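Local coordinates for protein alpha-L-rhamnosidase (Streptomyces avermitilis, PDB 3W5M) that releases terminal non-reducing alpha-L-rhamnose by hydrolysis from alpha-L-rhamnosides, including citrus flavonoids and gum arabic, at residues A[893-898]-A[911-916]; A[626-631]-A[915-920]; A[541-546]-A[632-637]. All blocks are in the same frame, centred on the assembly; numbering follows the deposited sequence.

From the N terminus, residues 541-546, in a loop between strands 537-538 and 548-552 of the concanavalin-like domain, come first; contact 3 joins them to 632-637 in the loop between helices 607-622 and 641-654 of the six-hairpin glycosidase domain. The same loop holds 626-631, which contact 2 joins to 915-920 across most of that domain's helices. Contacts 2 and 3 therefore cross in sequence. Contact 1 closes a short loop, 893-898 with 911-916, between helices 883-887 and 923-929; it nests within the long loop closed by contact 2 and ends on the same part of the chain, sharing N915 and H916. A salt bridge from R634 to E895 links contacts 3 and 1, and all three converge on the rhamnose site.

Contact 1 of 3, residues A[893-898]-A[911-916]; sequences MWERWD and MNSFNH. With TRS (2-amino-2-hydroxymethyl-propane-1,3-diol), chain D.
The side chains of E895 and H916 lie side by side and point the same way, carboxylate stacked on imidazole with their planes 17° apart. E895 CG sits over the middle of the ring, 3.6 Å from the H916 centroid, in a CH-pi contact almost along the ring normal. CG of E895 is anti to the backbone N (chi1 -170°) and the chain stays extended beyond it, which carries the carboxylate along the imidazole face. E895 OE1 accepts from the backbone N of S913 at 2.8 Å, met nearly along the C-O axis, and takes a salt bridge from R634. E895 OE2 accepts a hydrogen bond from O3 of the bound Tris molecule at 2.6 Å. H916 NE2 points in nearly a straight line at Tris O1, while ND1 is hydrogen-bonded to S913 OG, and that hydroxyl accepts from N915 N, forming an ST turn; the imidazole is thus held at both nitrogens. Next to E895 in the chain, W894 makes a T-shaped stack with F914: the edge of F914, led by CD2, meets the five-membered ring of W894 with the planes at 83°. At the other end R896 turns its guanidinium side-on to M911, NE and NH2 both gripping M911 O, which lies in the guanidinium plane; the NE bond is 2.8 Å. The backbones are joined by E895 N to S913 O and H916 N to M893 O, and a water bridges the carbonyls of W894 and H916. E895, the inferred proton acceptor, and H916, a rhamnose-binding residue, are thereby fixed together. Both segments belong to the loop between helices 883-887 and 923-929; M893 packs on helix 607-622, and N915 reaches strand 506-508.

Contact 2 of 3, residues A[626-631]-A[915-920]; sequences SVPTDT and NHYAYG. With TRS (2-amino-2-hydroxymethyl-propane-1,3-diol), chain D.
The carbonyl oxygen of D630 sits over the centre of the H916 imidazole, 3.2 Å from CG. The CA of H916 adds a C-H...O contact to the same oxygen, and T631 CB rests against CE1 of the ring at 3.6 Å. At the ring's edge, D630 OD2 accepts from Tris O1 at 2.5 Å, the same hydroxyl that H916 binds. CG of D630 lies between its backbone N and carbonyl carbon (chi1 60°), which brings OD2 to the hydroxyl, while OD1 is held by the backbone N of L638. Farther out, Y917 lays its OH against P628 CB at 3.4 Å. Two waters fill in where no clear direct hydrogen bond joins the segments: one links P628 O to Y917 OH; the other, above the middle of the Y917 ring, donates to T629 O and D630 O and accepts from Y917 N. Helix 641-654 borders the site through D643, which touches D630, H916 and Y917. Tris, itself from the crystallisation liquor in all likelihood, probably occupies part of the rhamnose site, to which D630 and H916 both belong; its grip by an acceptor and a donor at one hydroxyl is consistent with how they may hold a sugar hydroxyl.

Contact 3 of 3, residues A[541-546]-A[632-637]; sequences NLRSAA and PARDER
Two arginines lie close together, R543 NH2 only 3.7 Å from R634 NE, with CD of R634 over the centre of the R543 guanidinium. The carboxylates of D635 and E636 probably offset the like charges. R543 bends at chi3 (-54°) and turns side-on to D635, so that NE and NH2 both reach OD1; R543 NE takes the syn lone pair of D635 OD1 at 2.7 Å. R634 sends NE and NH2 to a single oxygen, OE1 of E636, the NE bond being 2.9 Å, and its NH1 pairs with E895. A weak bond from R543 NH2 and a water on NH1 tie R543 to that same OE1. D635 OD2 is held by S544 OG at 2.7 Å and weakly by S544 N. An alanine in place of R543 would probably leave D635 OD1 without its charged partner and E636 less firmly tethered. L542 CD2 also packs on A633 CB. The type II' turn from L542 to A545 meets the inverse gamma turn centred on D635, a domain interface at which a concanavalin-like domain loop contacts the rhamnose-binding residues R634, D635 and E636 by salt bridges, hydrogen bonds and packing, E636 being the inferred proton donor of this family 78 glycosidase.

Contact 1 of 3, residues A[893-898]-A[911-916]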
loop_
_atom_site.group_PDB
_atom_site.type_symbol
_atom_site.label_atom_id
_atom_site.label_comp_id
_atom_site.label_asym_id
_atom_site.label_seq_id
_atom_site.Cartn_x
_atom_site.Cartn_y
_atom_site.Cartn_z
ATOM N N MET A 893 13.832 -5.827 1.915
ATOM C CA MET A 893 13.793 -7.286 1.981
ATOM C C MET A 893 13.295 -7.807 0.659
ATOM O O MET A 893 12.337 -7.265 0.078
ATOM C CB MET A 893 12.896 -7.806 3.118
ATOM C CG MET A 893 13.137 -7.109 4.447
ATOM S SD MET A 893 14.836 -7.061 5.007
ATOM C CE MET A 893 14.953 -8.820 5.368
ATOM N N TRP A 894 13.929 -8.870 0.168
ATOM C CA TRP A 894 13.499 -9.467 -1.107
ATOM C C TRP A 894 12.403 -10.510 -0.962
ATOM O O TRP A 894 12.285 -11.156 0.099
ATOM C CB TRP A 894 14.694 -10.131 -1.813
ATOM C CG TRP A 894 15.857 -9.259 -2.071
ATOM C CD1 TRP A 894 15.899 -7.887 -2.097
ATOM C CD2 TRP A 894 17.170 -9.712 -2.420
ATOM N NE1 TRP A 894 17.181 -7.466 -2.418
ATOM C CE2 TRP A 894 17.970 -8.570 -2.629
ATOM C CE3 TRP A 894 17.745 -10.984 -2.569
ATOM C CZ2 TRP A 894 19.341 -8.660 -2.963
ATOM C CZ3 TRP A 894 19.105 -11.076 -2.919
ATOM C CH2 TRP A 894 19.875 -9.919 -3.119
ATOM N N GLU A 895 11.637 -10.713 -2.032
ATOM C CA GLU A 895 10.625 -11.747 -2.067
ATOM C C GLU A 895 11.213 -13.152 -1.840
ATOM O O GLU A 895 10.542 -13.989 -1.231
ATOM C CB GLU A 895 9.883 -11.747 -3.396
ATOM C CG GLU A 895 8.639 -12.631 -3.449
ATOM C CD GLU A 895 7.825 -12.433 -4.726
ATOM O OE1 GLU A 895 8.391 -11.890 -5.713
ATOM O OE2 GLU A 895 6.626 -12.828 -4.752
ATOM N N ARG A 896 12.423 -13.401 -2.364
ATOM C CA ARG A 896 13.040 -14.756 -2.335
ATOM C C ARG A 896 14.368 -14.700 -1.617
ATOM O O ARG A 896 15.073 -13.701 -1.689
ATOM C CB ARG A 896 13.300 -15.260 -3.762
ATOM C CG ARG A 896 12.065 -15.538 -4.598
ATOM C CD ARG A 896 12.470 -15.728 -6.060
ATOM N NE ARG A 896 11.354 -15.948 -6.970
ATOM C CZ ARG A 896 10.831 -17.139 -7.253
ATOM N NH1 ARG A 896 11.309 -18.239 -6.684
ATOM N NH2 ARG A 896 9.811 -17.235 -8.089
ATOM N N TRP A 897 14.767 -15.791 -0.969
ATOM C CA TRP A 897 16.103 -15.833 -0.405
ATOM C C TRP A 897 17.176 -15.606 -1.499
ATOM O O TRP A 897 18.230 -15.019 -1.239
ATOM C CB TRP A 897 16.312 -17.171 0.335
ATOM C CG TRP A 897 15.406 -17.324 1.552
ATOM C CD1 TRP A 897 14.358 -18.195 1.698
ATOM C CD2 TRP A 897 15.476 -16.569 2.774
ATOM N NE1 TRP A 897 13.787 -18.036 2.957
ATOM C CE2 TRP A 897 14.468 -17.065 3.636
ATOM C CE3 TRP A 897 16.318 -15.547 3.235
ATOM C CZ2 TRP A 897 14.249 -16.533 4.917
ATOM C CZ3 TRP A 897 16.116 -15.028 4.514
ATOM C CH2 TRP A 897 15.084 -15.531 5.340
ATOM N N ASP A 898 16.855 -16.021 -2.721
ATOM C CA ASP A 898 17.779 -15.911 -3.865
ATOM C C ASP A 898 17.266 -15.014 -4.982
ATOM O O ASP A 898 17.439 -15.343 -6.146
ATOM C CB ASP A 898 18.027 -17.300 -4.464
ATOM C CG ASP A 898 16.749 -18.007 -4.837
ATOM O OD1 ASP A 898 15.663 -17.552 -4.418
ATOM O OD2 ASP A 898 16.809 -19.027 -5.558
ATOM N N MET A 911 8.024 -14.163 -11.243
ATOM C CA MET A 911 7.695 -13.716 -9.878
ATOM C C MET A 911 8.979 -13.475 -9.079
ATOM O O MET A 911 9.559 -14.410 -8.516
ATOM C CB MET A 911 6.759 -14.716 -9.171
ATOM C CG MET A 911 6.047 -14.141 -7.946
ATOM S SD MET A 911 5.366 -15.469 -6.905
ATOM C CE MET A 911 6.882 -16.163 -6.262
ATOM N N ASN A 912 9.440 -12.219 -9.058
ATOM C CA ASN A 912 10.677 -11.877 -8.372
ATOM C C ASN A 912 10.813 -10.428 -7.927
ATOM O O ASN A 912 11.520 -9.623 -8.561
ATOM C CB ASN A 912 11.910 -12.253 -9.216
ATOM C CG ASN A 912 13.181 -12.222 -8.402
ATOM O OD1 ASN A 912 13.168 -12.571 -7.223
ATOM N ND2 ASN A 912 14.289 -11.787 -9.011
ATOM N N SER A 913 10.227 -10.116 -6.786
ATOM C CA SER A 913 10.272 -8.748 -6.236
ATOM C C SER A 913 11.479 -8.508 -5.303
ATOM O O SER A 913 11.937 -9.423 -4.593
ATOM C CB SER A 913 8.931 -8.457 -5.537
ATOM O OG SER A 913 9.109 -7.671 -4.362
ATOM N N PHE A 914 12.010 -7.286 -5.316
ATOM C CA PHE A 914 13.071 -6.917 -4.390
ATOM C C PHE A 914 12.586 -6.097 -3.195
ATOM O O PHE A 914 13.387 -5.452 -2.513
ATOM C CB PHE A 914 14.214 -6.219 -5.125
ATOM C CG PHE A 914 14.872 -7.103 -6.136
ATOM C CD1 PHE A 914 14.349 -7.215 -7.420
ATOM C CD2 PHE A 914 15.953 -7.901 -5.776
ATOM C CE1 PHE A 914 14.941 -8.067 -8.350
ATOM C CE2 PHE A 914 16.552 -8.757 -6.695
ATOM C CZ PHE A 914 16.037 -8.844 -7.978
ATOM N N ASN A 915 11.280 -6.152 -2.931
ATOM C CA ASN A 915 10.676 -5.359 -1.860
ATOM C C ASN A 915 9.360 -5.998 -1.349
ATOM O O ASN A 915 8.277 -5.465 -1.562
ATOM C CB ASN A 915 10.438 -3.907 -2.369
ATOM C CG ASN A 915 10.295 -2.888 -1.245
ATOM O OD1 ASN A 915 10.261 -3.224 -0.059
ATOM N ND2 ASN A 915 10.235 -1.607 -1.623
ATOM N N HIS A 916 9.467 -7.173 -0.725
ATOM C CA HIS A 916 8.383 -7.820 0.031
ATOM C C HIS A 916 8.785 -7.787 1.500
ATOM O O HIS A 916 9.919 -8.141 1.824
ATOM C CB HIS A 916 8.289 -9.298 -0.331
ATOM C CG HIS A 916 7.335 -9.615 -1.439
ATOM N ND1 HIS A 916 7.555 -9.218 -2.744
ATOM C CD2 HIS A 916 6.206 -10.364 -1.456
ATOM C CE1 HIS A 916 6.582 -9.674 -3.512
ATOM N NE2 HIS A 916 5.750 -10.372 -2.758
HETATM C C TRS D . 2.696 -13.817 -2.773
HETATM C C1 TRS D . 2.877 -12.304 -2.544
HETATM C C2 TRS D . 2.680 -14.569 -1.431
HETATM C C3 TRS D . 3.765 -14.373 -3.712
HETATM N N TRS D . 1.386 -14.014 -3.430
HETATM O O1 TRS D . 3.149 -11.615 -3.788
HETATM O O2 TRS D . 1.588 -14.097 -0.610
HETATM O O3 TRS D . 5.072 -14.168 -3.177
HETATM O O HOH W 1 10.416 -10.793 2.153
#

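Contact 2 of 3, residues A[626-631]-A[915-920]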
loop_
_atom_site.group_PDB
_atom_site.type_symbol
_atom_site.label_atom_id
_atom_site.label_comp_id
_atom_site.label_asym_id
_atom_site.label_seq_id
_atom_site.Cartn_x
_atom_site.Cartn_y
_atom_site.Cartn_z
ATOM N N SER A 626 -1.898 3.045 1.547
ATOM C CA SER A 626 -3.362 2.759 1.557
ATOM C C SER A 626 -3.760 1.330 2.025
ATOM O O SER A 626 -4.667 1.170 2.869
ATOM C CB SER A 626 -4.005 3.067 0.192
ATOM O OG SER A 626 -5.412 2.908 0.273
ATOM N N VAL A 627 -3.100 0.311 1.486
ATOM C CA VAL A 627 -3.297 -1.081 1.986
ATOM C C VAL A 627 -1.921 -1.702 2.191
ATOM O O VAL A 627 -0.948 -1.267 1.546
ATOM C CB VAL A 627 -4.146 -1.948 1.024
ATOM C CG1 VAL A 627 -5.540 -1.336 0.766
ATOM C CG2 VAL A 627 -3.423 -2.223 -0.275
ATOM N N PRO A 628 -1.804 -2.696 3.095
ATOM C CA PRO A 628 -0.522 -3.374 3.283
ATOM C C PRO A 628 -0.250 -4.306 2.064
ATOM O O PRO A 628 -0.929 -5.324 1.880
ATOM C CB PRO A 628 -0.724 -4.146 4.588
ATOM C CG PRO A 628 -2.200 -4.437 4.634
ATOM C CD PRO A 628 -2.874 -3.279 3.928
ATOM N N THR A 629 0.691 -3.913 1.202
ATOM C CA THR A 629 0.858 -4.615 -0.067
ATOM C C THR A 629 1.968 -5.645 -0.000
ATOM O O THR A 629 2.851 -5.552 0.857
ATOM C CB THR A 629 1.105 -3.671 -1.262
ATOM O OG1 THR A 629 2.177 -2.774 -0.961
ATOM C CG2 THR A 629 -0.142 -2.907 -1.597
ATOM N N ASP A 630 1.895 -6.625 -0.904
ATOM C CA ASP A 630 2.994 -7.584 -1.074
ATOM C C ASP A 630 4.230 -6.934 -1.694
ATOM O O ASP A 630 5.320 -7.124 -1.191
ATOM C CB ASP A 630 2.560 -8.802 -1.896
ATOM C CG ASP A 630 2.071 -8.447 -3.328
ATOM O OD1 ASP A 630 1.471 -7.367 -3.573
ATOM O OD2 ASP A 630 2.243 -9.304 -4.216
ATOM N N THR A 631 4.037 -6.147 -2.758
ATOM C CA THR A 631 5.151 -5.455 -3.406
ATOM C C THR A 631 4.634 -4.177 -4.012
ATOM O O THR A 631 3.491 -4.123 -4.438
ATOM C CB THR A 631 5.836 -6.318 -4.498
ATOM O OG1 THR A 631 6.582 -5.472 -5.381
ATOM C CG2 THR A 631 4.810 -7.017 -5.340
ATOM N N ASN A 915 11.280 -6.152 -2.931
ATOM C CA ASN A 915 10.676 -5.359 -1.860
ATOM C C ASN A 915 9.360 -5.998 -1.349
ATOM O O ASN A 915 8.277 -5.465 -1.562
ATOM C CB ASN A 915 10.438 -3.907 -2.369
ATOM C CG ASN A 915 10.295 -2.888 -1.245
ATOM O OD1 ASN A 915 10.261 -3.224 -0.059
ATOM N ND2 ASN A 915 10.235 -1.607 -1.623
ATOM N N HIS A 916 9.467 -7.173 -0.725
ATOM C CA HIS A 916 8.383 -7.820 0.031
ATOM C C HIS A 916 8.785 -7.787 1.500
ATOM O O HIS A 916 9.919 -8.141 1.824
ATOM C CB HIS A 916 8.289 -9.298 -0.331
ATOM C CG HIS A 916 7.335 -9.615 -1.439
ATOM N ND1 HIS A 916 7.555 -9.218 -2.744
ATOM C CD2 HIS A 916 6.206 -10.364 -1.456
ATOM C CE1 HIS A 916 6.582 -9.674 -3.512
ATOM N NE2 HIS A 916 5.750 -10.372 -2.758
ATOM N N TYR A 917 7.890 -7.392 2.410
ATOM C CA TYR A 917 8.312 -7.315 3.798
ATOM C C TYR A 917 8.383 -8.661 4.554
ATOM O O TYR A 917 8.916 -8.694 5.662
ATOM C CB TYR A 917 7.498 -6.292 4.631
ATOM C CG TYR A 917 5.998 -6.319 4.478
ATOM C CD1 TYR A 917 5.248 -7.492 4.666
ATOM C CD2 TYR A 917 5.319 -5.154 4.196
ATOM C CE1 TYR A 917 3.865 -7.493 4.527
ATOM C CE2 TYR A 917 3.947 -5.135 4.064
ATOM C CZ TYR A 917 3.221 -6.298 4.233
ATOM O OH TYR A 917 1.863 -6.244 4.089
ATOM N N ALA A 918 7.891 -9.744 3.953
ATOM C CA ALA A 918 7.687 -11.017 4.690
ATOM C C ALA A 918 8.915 -11.481 5.488
ATOM O O ALA A 918 8.804 -11.805 6.687
ATOM C CB ALA A 918 7.203 -12.124 3.756
ATOM N N TYR A 919 10.087 -11.520 4.843
ATOM C CA TYR A 919 11.305 -11.948 5.548
ATOM C C TYR A 919 11.880 -10.917 6.520
ATOM O O TYR A 919 12.798 -11.225 7.279
ATOM C CB TYR A 919 12.373 -12.471 4.559
ATOM C CG TYR A 919 11.922 -13.735 3.839
ATOM C CD1 TYR A 919 11.293 -14.771 4.538
ATOM C CD2 TYR A 919 12.125 -13.904 2.466
ATOM C CE1 TYR A 919 10.866 -15.923 3.897
ATOM C CE2 TYR A 919 11.705 -15.053 1.818
ATOM C CZ TYR A 919 11.080 -16.061 2.541
ATOM O OH TYR A 919 10.668 -17.201 1.903
ATOM N N GLY A 920 11.351 -9.694 6.492
ATOM C CA GLY A 920 11.623 -8.704 7.538
ATOM C C GLY A 920 10.982 -9.043 8.885
ATOM O O GLY A 920 11.192 -8.329 9.866
HETATM C C TRS D . 2.696 -13.817 -2.773
HETATM C C1 TRS D . 2.877 -12.304 -2.544
HETATM C C2 TRS D . 2.680 -14.569 -1.431
HETATM C C3 TRS D . 3.765 -14.373 -3.712
HETATM N N TRS D . 1.386 -14.014 -3.430
HETATM O O1 TRS D . 3.149 -11.615 -3.788
HETATM O O2 TRS D . 1.588 -14.097 -0.610
HETATM O O3 TRS D . 5.072 -14.168 -3.177
HETATM O O HOH W 2 0.282 -7.835 2.448
HETATM O O HOH W 3 5.283 -7.128 1.446
#

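Contact 3 of 3, residues A[541-546]-A[632-637]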
loop_
_atom_site.group_PDB
_atom_site.type_symbol
_atom_site.label_atom_id
_atom_site.label_comp_id
_atom_site.label_asym_id
_atom_site.label_seq_id
_atom_site.Cartn_x
_atom_site.Cartn_y
_atom_site.Cartn_z
ATOM N N ASN A 541 11.208 -8.024 -14.058
ATOM C CA ASN A 541 10.448 -8.498 -12.875
ATOM C C ASN A 541 9.185 -7.661 -12.599
ATOM O O ASN A 541 8.335 -8.037 -11.780
ATOM C CB ASN A 541 11.357 -8.573 -11.640
ATOM C CG ASN A 541 11.750 -7.207 -11.104
ATOM O OD1 ASN A 541 12.228 -6.330 -11.842
ATOM N ND2 ASN A 541 11.541 -7.013 -9.808
ATOM N N LEU A 542 9.083 -6.507 -13.282
ATOM C CA LEU A 542 7.916 -5.654 -13.154
ATOM C C LEU A 542 6.728 -6.195 -13.960
ATOM O O LEU A 542 5.585 -5.754 -13.763
ATOM C CB LEU A 542 8.246 -4.198 -13.552
ATOM C CG LEU A 542 9.442 -3.500 -12.884
ATOM C CD1 LEU A 542 9.509 -2.074 -13.418
ATOM C CD2 LEU A 542 9.383 -3.485 -11.349
ATOM N N ARG A 543 6.997 -7.159 -14.855
ATOM C CA ARG A 543 6.009 -7.796 -15.670
ATOM C C ARG A 543 5.248 -6.740 -16.488
ATOM O O ARG A 543 5.874 -5.937 -17.171
ATOM C CB ARG A 543 5.101 -8.719 -14.815
ATOM C CG ARG A 543 5.943 -9.657 -13.948
ATOM C CD ARG A 543 5.104 -10.770 -13.310
ATOM N NE ARG A 543 3.975 -10.244 -12.559
ATOM C CZ ARG A 543 3.436 -10.803 -11.475
ATOM N NH1 ARG A 543 3.932 -11.941 -10.960
ATOM N NH2 ARG A 543 2.391 -10.207 -10.895
ATOM N N SER A 544 3.927 -6.692 -16.391
ATOM C CA SER A 544 3.165 -5.742 -17.209
ATOM C C SER A 544 3.174 -4.280 -16.750
ATOM O O SER A 544 2.739 -3.412 -17.504
ATOM C CB SER A 544 1.722 -6.239 -17.393
ATOM O OG SER A 544 0.920 -5.875 -16.286
ATOM N N ALA A 545 3.671 -3.989 -15.546
ATOM C CA ALA A 545 3.734 -2.595 -15.069
ATOM C C ALA A 545 4.855 -1.802 -15.777
ATOM O O ALA A 545 6.036 -2.024 -15.513
ATOM C CB ALA A 545 3.905 -2.556 -13.544
ATOM N N ALA A 546 4.504 -0.869 -16.665
ATOM C CA ALA A 546 5.533 -0.086 -17.346
ATOM C C ALA A 546 6.352 0.789 -16.383
ATOM O O ALA A 546 7.565 0.960 -16.570
ATOM C CB ALA A 546 4.933 0.751 -18.469
ATOM N N PRO A 632 5.460 -3.127 -4.008
ATOM C CA PRO A 632 5.009 -1.827 -4.522
ATOM C C PRO A 632 5.398 -1.575 -5.985
ATOM O O PRO A 632 5.105 -0.490 -6.525
ATOM C CB PRO A 632 5.746 -0.845 -3.614
ATOM C CG PRO A 632 7.042 -1.539 -3.313
ATOM C CD PRO A 632 6.758 -3.029 -3.314
ATOM N N ALA A 633 6.041 -2.543 -6.626
ATOM C CA ALA A 633 6.730 -2.255 -7.894
ATOM C C ALA A 633 6.130 -2.966 -9.110
ATOM O O ALA A 633 5.861 -2.322 -10.131
ATOM C CB ALA A 633 8.237 -2.507 -7.770
ATOM N N ARG A 634 5.914 -4.283 -9.036
ATOM C CA ARG A 634 5.369 -4.975 -10.196
ATOM C C ARG A 634 3.874 -4.765 -10.366
ATOM O O ARG A 634 3.246 -4.029 -9.587
ATOM C CB ARG A 634 5.708 -6.480 -10.157
ATOM C CG ARG A 634 5.023 -7.242 -9.040
ATOM C CD ARG A 634 5.288 -8.732 -9.239
ATOM N NE ARG A 634 4.764 -9.574 -8.156
ATOM C CZ ARG A 634 5.517 -10.366 -7.394
ATOM N NH1 ARG A 634 6.836 -10.425 -7.577
ATOM N NH2 ARG A 634 4.963 -11.095 -6.437
ATOM N N ASP A 635 3.293 -5.428 -11.363
ATOM C CA ASP A 635 1.838 -5.375 -11.589
ATOM C C ASP A 635 1.074 -6.282 -10.574
ATOM O O ASP A 635 0.398 -7.243 -10.963
ATOM C CB ASP A 635 1.503 -5.768 -13.026
ATOM C CG ASP A 635 1.976 -7.197 -13.378
ATOM O OD1 ASP A 635 2.744 -7.820 -12.584
ATOM O OD2 ASP A 635 1.590 -7.691 -14.475
ATOM N N GLU A 636 1.198 -5.965 -9.281
ATOM C CA GLU A 636 0.479 -6.690 -8.242
ATOM C C GLU A 636 0.023 -5.651 -7.215
ATOM O O GLU A 636 -0.967 -5.003 -7.464
ATOM C CB GLU A 636 1.326 -7.846 -7.679
ATOM C CG GLU A 636 0.478 -8.828 -6.896
ATOM C CD GLU A 636 0.994 -10.249 -6.942
ATOM O OE1 GLU A 636 2.099 -10.484 -7.509
ATOM O OE2 GLU A 636 0.266 -11.138 -6.417
ATOM N N ARG A 637 0.765 -5.435 -6.133
ATOM C CA ARG A 637 0.435 -4.376 -5.141
ATOM C C ARG A 637 -0.935 -4.600 -4.548
ATOM O O ARG A 637 -1.751 -3.678 -4.482
ATOM C CB ARG A 637 0.495 -2.983 -5.797
ATOM C CG ARG A 637 1.612 -2.911 -6.835
ATOM C CD ARG A 637 1.906 -1.449 -7.186
ATOM N NE ARG A 637 2.783 -1.340 -8.346
ATOM C CZ ARG A 637 3.012 -0.173 -8.946
ATOM N NH1 ARG A 637 2.410 0.911 -8.468
ATOM N NH2 ARG A 637 3.803 -0.097 -10.018
HETATM O O HOH W 4 2.527 -13.021 -8.717
#